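Local coordinates for molybdenum-pterin-binding protein 2 (Clostridium pasteurianum, PDB 1GUN) that binds molybdenum, held as molybdate ions at sites between the subunits of a six-chain assembly, and contains a pterin, at residues Ser4-Leu9 with Val59-Val64; Thr22-Leu27 with Lys34-Ile39. One frame throughout, in Å; residues are numbered along the deposited sequence.

Contact 1: residues Ser4-Leu9 with Val59-Val64. With CA (calcium ion), chain I; MOO (molybdate ion), chain J.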
loop_
_atom_site.group_PDB
_atom_site.type_symbol
_atom_site.label_atom_id
_atom_site.label_comp_id
_atom_site.label_asym_id
_atom_site.label_seq_id
_atom_site.Cartn_x
_atom_site.Cartn_y
_atom_site.Cartn_z
ATOM N N SER A 4 5.712 12.673 -6.237
ATOM C CA SER A 4 4.556 13.183 -5.529
ATOM C C SER A 4 4.562 12.776 -4.052
ATOM O O SER A 4 3.910 13.447 -3.252
ATOM C CB SER A 4 3.257 12.664 -6.185
ATOM O OG SER A 4 3.223 11.225 -6.233
ATOM N N ALA A 5 5.240 11.683 -3.710
ATOM C CA ALA A 5 5.200 11.237 -2.290
ATOM C C ALA A 5 5.714 12.343 -1.374
ATOM O O ALA A 5 6.882 12.740 -1.452
ATOM C CB ALA A 5 5.978 9.947 -2.104
ATOM N N ARG A 6 4.862 12.814 -0.466
ATOM C CA ARG A 6 5.215 13.982 0.337
ATOM C C ARG A 6 6.134 13.773 1.550
ATOM O O ARG A 6 6.618 14.732 2.135
ATOM C CB ARG A 6 3.952 14.719 0.743
ATOM C CG ARG A 6 3.284 15.404 -0.483
ATOM C CD ARG A 6 2.103 16.236 -0.118
ATOM N NE ARG A 6 2.493 17.494 0.524
ATOM C CZ ARG A 6 2.991 18.546 -0.142
ATOM N NH1 ARG A 6 3.213 18.487 -1.458
ATOM N NH2 ARG A 6 3.293 19.661 0.509
ATOM N N ASN A 7 6.342 12.529 1.940
ATOM C CA ASN A 7 7.197 12.235 3.080
ATOM C C ASN A 7 8.588 11.786 2.574
ATOM O O ASN A 7 8.709 10.719 1.966
ATOM C CB ASN A 7 6.530 11.131 3.946
ATOM C CG ASN A 7 5.164 11.573 4.426
ATOM O OD1 ASN A 7 5.075 12.530 5.225
ATOM N ND2 ASN A 7 4.095 10.977 3.884
ATOM N N GLN A 8 9.629 12.599 2.837
ATOM C CA GLN A 8 11.026 12.336 2.437
ATOM C C GLN A 8 11.883 12.605 3.676
ATOM O O GLN A 8 12.115 13.779 4.053
ATOM C CB GLN A 8 11.430 13.257 1.276
ATOM C CG GLN A 8 10.503 13.010 0.102
ATOM C CD GLN A 8 10.880 13.661 -1.217
ATOM O OE1 GLN A 8 12.036 14.027 -1.425
ATOM N NE2 GLN A 8 9.907 13.758 -2.133
ATOM N N LEU A 9 12.405 11.524 4.268
ATOM C CA LEU A 9 13.139 11.625 5.546
ATOM C C LEU A 9 14.598 11.225 5.365
ATOM O O LEU A 9 14.902 10.056 5.096
ATOM C CB LEU A 9 12.434 10.738 6.592
ATOM C CG LEU A 9 10.938 10.975 6.821
ATOM C CD1 LEU A 9 10.279 9.791 7.593
ATOM C CD2 LEU A 9 10.833 12.205 7.718
ATOM N N VAL A 59 7.742 7.963 1.685
ATOM C CA VAL A 59 6.448 7.305 1.960
ATOM C C VAL A 59 5.229 8.069 1.381
ATOM O O VAL A 59 5.077 9.261 1.606
ATOM C CB VAL A 59 6.200 7.190 3.501
ATOM C CG1 VAL A 59 4.916 6.396 3.760
ATOM C CG2 VAL A 59 7.391 6.546 4.235
ATOM N N LYS A 60 4.337 7.387 0.625
ATOM C CA LYS A 60 3.135 8.022 0.048
ATOM C C LYS A 60 2.189 8.450 1.174
ATOM O O LYS A 60 2.008 7.720 2.165
ATOM C CB LYS A 60 2.448 7.105 -1.014
ATOM C CG LYS A 60 1.495 7.828 -2.018
ATOM C CD LYS A 60 0.907 6.853 -3.049
ATOM C CE LYS A 60 -0.074 7.557 -4.012
ATOM N NZ LYS A 60 -1.379 7.949 -3.324
ATOM N N SER A 61 1.554 9.634 1.066
ATOM C CA SER A 61 0.680 10.046 2.172
ATOM C C SER A 61 -0.459 9.079 2.500
ATOM O O SER A 61 -0.842 8.928 3.668
ATOM C CB SER A 61 0.065 11.429 1.885
ATOM O OG SER A 61 1.109 12.359 1.660
ATOM N N THR A 62 -0.972 8.419 1.463
ATOM C CA THR A 62 -2.059 7.444 1.637
ATOM C C THR A 62 -1.692 6.176 2.423
ATOM O O THR A 62 -2.529 5.338 2.866
ATOM C CB THR A 62 -2.737 7.102 0.265
ATOM O OG1 THR A 62 -1.793 6.875 -0.800
ATOM C CG2 THR A 62 -3.617 8.256 -0.222
ATOM N N ASP A 63 -0.394 6.007 2.641
ATOM C CA ASP A 63 0.087 4.883 3.439
ATOM C C ASP A 63 0.411 5.208 4.906
ATOM O O ASP A 63 0.931 4.355 5.631
ATOM C CB ASP A 63 1.384 4.354 2.836
ATOM C CG ASP A 63 1.162 3.508 1.610
ATOM O OD1 ASP A 63 0.025 2.986 1.382
ATOM O OD2 ASP A 63 2.113 3.287 0.824
ATOM N N VAL A 64 0.199 6.446 5.336
ATOM C CA VAL A 64 0.473 6.850 6.712
ATOM C C VAL A 64 -0.820 6.835 7.542
ATOM O O VAL A 64 -1.786 7.572 7.231
ATOM C CB VAL A 64 1.007 8.325 6.792
ATOM C CG1 VAL A 64 1.341 8.731 8.255
ATOM C CG2 VAL A 64 2.259 8.462 5.940
HETATM CA CA CA I . -1.037 1.445 -0.242
HETATM MO MO MOO J . 0.977 11.478 -2.492
HETATM O O1 MOO J . -0.564 10.758 -2.024
HETATM O O2 MOO J . 1.966 11.602 -1.045
HETATM O O3 MOO J . 0.753 13.085 -3.174
HETATM O O4 MOO J . 1.806 10.481 -3.684
HETATM O O HOH W 1 -1.107 4.082 -0.968
HETATM O O HOH W 2 1.586 1.037 -0.804
HETATM O O HOH W 3 -1.081 -1.133 -1.121
HETATM O O HOH W 4 -0.422 0.159 2.008
#
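N7 and V59 form an antiparallel hydrogen-bonded pair where strands 7-18 and 54-59 meet in the OB-like fold of the Mop (TOBE) family. V59 N donates to N7 O at 2.9 Å. The two side chains leave on the same face of the sheet.

N7 then turns its amide back over the partner strand. Its CG lies beside its own backbone N (chi1 -59°), which carries ND2 across to V59 O at 3.0 Å. That oxygen is close to the amide plane of N7, but ND2 stands above the carbonyl plane of V59. The methyl CG2 of V64 packs obliquely on the same ND2. OD1 accepts from T36 N of the second subunit.

Next to this pair, residues 4-6 and 60-61 line one side of a molybdate site. S61 binds O2 of the ion with its N at 2.9 Å and also with OG. R6 N reaches O2 as well, so three donors converge on one oxygen. S4 OG donates to molybdate O4 at 3.0 Å. The R6 guanidinium leads away to a salt bridge with E46 of the fourth subunit. S40 and S43 of that subunit add their hydroxyls to the ion.

In the conformer described, one of two, K60 NZ bonds to molybdate O1 at 3.2 Å. D63 OD1 binds a calcium ion at 2.5 Å, which D63 OD1 of the third subunit also binds.

Contact 2: residues Thr22-Leu27 with Lys34-Ile39. With MOO (molybdate ion), chain H; MOO (molybdate ion), chain G.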
loop_
_atom_site.group_PDB
_atom_site.type_symbol
_atom_site.label_atom_id
_atom_site.label_comp_id
_atom_site.label_asym_id
_atom_site.label_seq_id
_atom_site.Cartn_x
_atom_site.Cartn_y
_atom_site.Cartn_z
ATOM N N THR A 22 13.565 -10.278 -0.604
ATOM C CA THR A 22 13.488 -8.933 0.027
ATOM C C THR A 22 14.748 -8.611 0.827
ATOM O O THR A 22 15.633 -9.461 1.024
ATOM C CB THR A 22 12.234 -8.843 0.972
ATOM O OG1 THR A 22 12.198 -9.866 1.984
ATOM C CG2 THR A 22 10.969 -9.128 0.133
ATOM N N ALA A 23 14.794 -7.395 1.357
ATOM C CA ALA A 23 15.897 -6.943 2.203
ATOM C C ALA A 23 15.306 -5.950 3.206
ATOM O O ALA A 23 14.306 -5.281 2.887
ATOM C CB ALA A 23 17.028 -6.242 1.379
ATOM N N GLU A 24 15.905 -5.881 4.398
ATOM C CA GLU A 24 15.473 -4.941 5.427
ATOM C C GLU A 24 16.561 -3.870 5.664
ATOM O O GLU A 24 17.716 -4.222 5.983
ATOM C CB GLU A 24 15.167 -5.707 6.726
ATOM C CG GLU A 24 14.566 -4.837 7.830
ATOM C CD GLU A 24 14.415 -5.605 9.134
ATOM O OE1 GLU A 24 15.394 -5.625 9.899
ATOM O OE2 GLU A 24 13.344 -6.178 9.378
ATOM N N VAL A 25 16.191 -2.589 5.512
ATOM C CA VAL A 25 17.102 -1.469 5.719
ATOM C C VAL A 25 16.608 -0.669 6.929
ATOM O O VAL A 25 15.413 -0.371 7.053
ATOM C CB VAL A 25 17.120 -0.517 4.493
ATOM C CG1 VAL A 25 18.123 0.633 4.730
ATOM C CG2 VAL A 25 17.452 -1.302 3.208
ATOM N N VAL A 26 17.508 -0.312 7.840
ATOM C CA VAL A 26 17.089 0.457 9.028
ATOM C C VAL A 26 17.887 1.756 8.978
ATOM O O VAL A 26 19.120 1.674 8.914
ATOM C CB VAL A 26 17.450 -0.239 10.354
ATOM C CG1 VAL A 26 17.089 0.712 11.501
ATOM C CG2 VAL A 26 16.700 -1.582 10.543
ATOM N N LEU A 27 17.198 2.902 9.009
ATOM C CA LEU A 27 17.875 4.198 8.985
ATOM C C LEU A 27 17.675 4.972 10.263
ATOM O O LEU A 27 16.615 4.915 10.864
ATOM C CB LEU A 27 17.293 5.135 7.920
ATOM C CG LEU A 27 17.020 4.604 6.530
ATOM C CD1 LEU A 27 16.457 5.727 5.639
ATOM C CD2 LEU A 27 18.303 4.060 5.943
ATOM N N LYS A 34 13.872 6.355 14.262
ATOM C CA LYS A 34 14.359 5.281 13.386
ATOM C C LYS A 34 13.311 4.839 12.361
ATOM O O LYS A 34 12.126 4.782 12.712
ATOM C CB LYS A 34 14.810 4.046 14.171
ATOM C CG LYS A 34 16.035 4.385 15.025
ATOM C CD LYS A 34 17.160 3.382 14.846
ATOM C CE LYS A 34 16.879 2.067 15.571
ATOM N NZ LYS A 34 18.156 1.572 16.216
ATOM N N ILE A 35 13.721 4.563 11.113
ATOM C CA ILE A 35 12.749 4.133 10.093
ATOM C C ILE A 35 13.162 2.762 9.573
ATOM O O ILE A 35 14.341 2.570 9.334
ATOM C CB ILE A 35 12.769 5.114 8.881
ATOM C CG1 ILE A 35 12.216 6.481 9.265
ATOM C CG2 ILE A 35 11.942 4.540 7.688
ATOM C CD1 ILE A 35 10.793 6.443 9.758
ATOM N N THR A 36 12.234 1.820 9.377
ATOM C CA THR A 36 12.598 0.486 8.880
ATOM C C THR A 36 11.855 0.276 7.561
ATOM O O THR A 36 10.649 0.544 7.458
ATOM C CB THR A 36 12.121 -0.593 9.892
ATOM O OG1 THR A 36 12.828 -0.454 11.141
ATOM C CG2 THR A 36 12.525 -1.993 9.459
ATOM N N SER A 37 12.596 -0.153 6.552
ATOM C CA SER A 37 12.044 -0.396 5.212
ATOM C C SER A 37 12.315 -1.822 4.719
ATOM O O SER A 37 13.404 -2.345 4.975
ATOM C CB SER A 37 12.829 0.538 4.261
ATOM O OG SER A 37 12.615 0.230 2.876
ATOM N N ILE A 38 11.348 -2.426 4.019
ATOM C CA ILE A 38 11.535 -3.730 3.402
ATOM C C ILE A 38 11.302 -3.513 1.908
ATOM O O ILE A 38 10.203 -3.090 1.507
ATOM C CB ILE A 38 10.561 -4.737 3.992
ATOM C CG1 ILE A 38 11.055 -5.111 5.402
ATOM C CG2 ILE A 38 10.498 -6.008 3.098
ATOM C CD1 ILE A 38 10.058 -6.014 6.154
ATOM N N ILE A 39 12.355 -3.722 1.113
ATOM C CA ILE A 39 12.268 -3.520 -0.328
ATOM C C ILE A 39 12.833 -4.738 -1.045
ATOM O O ILE A 39 13.184 -5.738 -0.399
ATOM C CB ILE A 39 13.117 -2.295 -0.756
ATOM C CG1 ILE A 39 14.508 -2.411 -0.138
ATOM C CG2 ILE A 39 12.424 -0.972 -0.364
ATOM C CD1 ILE A 39 15.577 -1.507 -0.750
HETATM MO MO MOO H . 12.091 -13.765 2.057
HETATM O O1 MOO H . 10.588 -14.431 1.444
HETATM O O2 MOO H . 12.926 -12.714 0.931
HETATM O O3 MOO H . 12.032 -13.069 3.667
HETATM O O4 MOO H . 13.148 -15.173 2.245
HETATM MO MO MOO G . 10.705 -2.096 -4.086
HETATM O O1 MOO G . 12.392 -2.576 -4.173
HETATM O O2 MOO G . 10.645 -0.529 -3.283
HETATM O O3 MOO G . 9.757 -3.302 -3.207
HETATM O O4 MOO G . 10.051 -1.937 -5.711
#
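T22-L27 and K34-I39 are joined first by backbone hydrogen bonds. A23, V25 and L27 pair with I39, S37 and I35, with two bonds each. The middle pair is tight and nearly straight: V25 N lies 2.8 Å from S37 O, with 168° at the hydrogen. The end at A23 and I39 is more bent, with 140° for A23 N to I39 O.

CA-H...O contacts lie between these bonds. I38 CA approaches A23 O at 3.2 Å, and E24 CA approaches S37 O at 3.4 Å. The segments are the two arms of a beta hairpin in the antiparallel sheet of the Mop fold.

Side-chain packing differs on the two faces. On the face of E24, V26, T36 and I38, the E24 chain is extended and crosses T36, with CG 3.9 Å from the methyl CG2 of T36. V26 lies alongside T36 and points the same way. The other face carries A23, V25, L27, I35, S37 and I39. There V25 CG2 meets I39 CD1 loosely, and S37 OG bonds to V64 O of the second subunit.

Anion contacts lie at the T22 end. T22 OG1 is folded back between its own N and carbonyl carbon (chi1 56°). T22 N and OG1 bond to O2 of one molybdate, at 2.9 and 3.1 Å. T22 N of the third and fifth subunits also bonds to this ion. I39 CG2 comes 3.4 Å from O2 of a second molybdate.

How the contacts relate
The centres of contacts 1 and 2 lie about 16 Å apart. Along the chain the order is 4-9, 22-27, 34-39, 59-64, so the hairpin of contact 2 falls between the two segments of contact 1. Strands 7-18 and 22-29 are neighbours in one antiparallel sheet. Strands 34-40 and 54-59 form its outer edges within the chain. The contacts touch where L9 CD1 packs on I35 CD1, 4.0 Å apart. S4, K60 and S61 of one chain and S40 and S43 of another bond to the same molybdate ion, so contact 1 of one chain meets the I39 end of contact 2 of the other at a subunit interface.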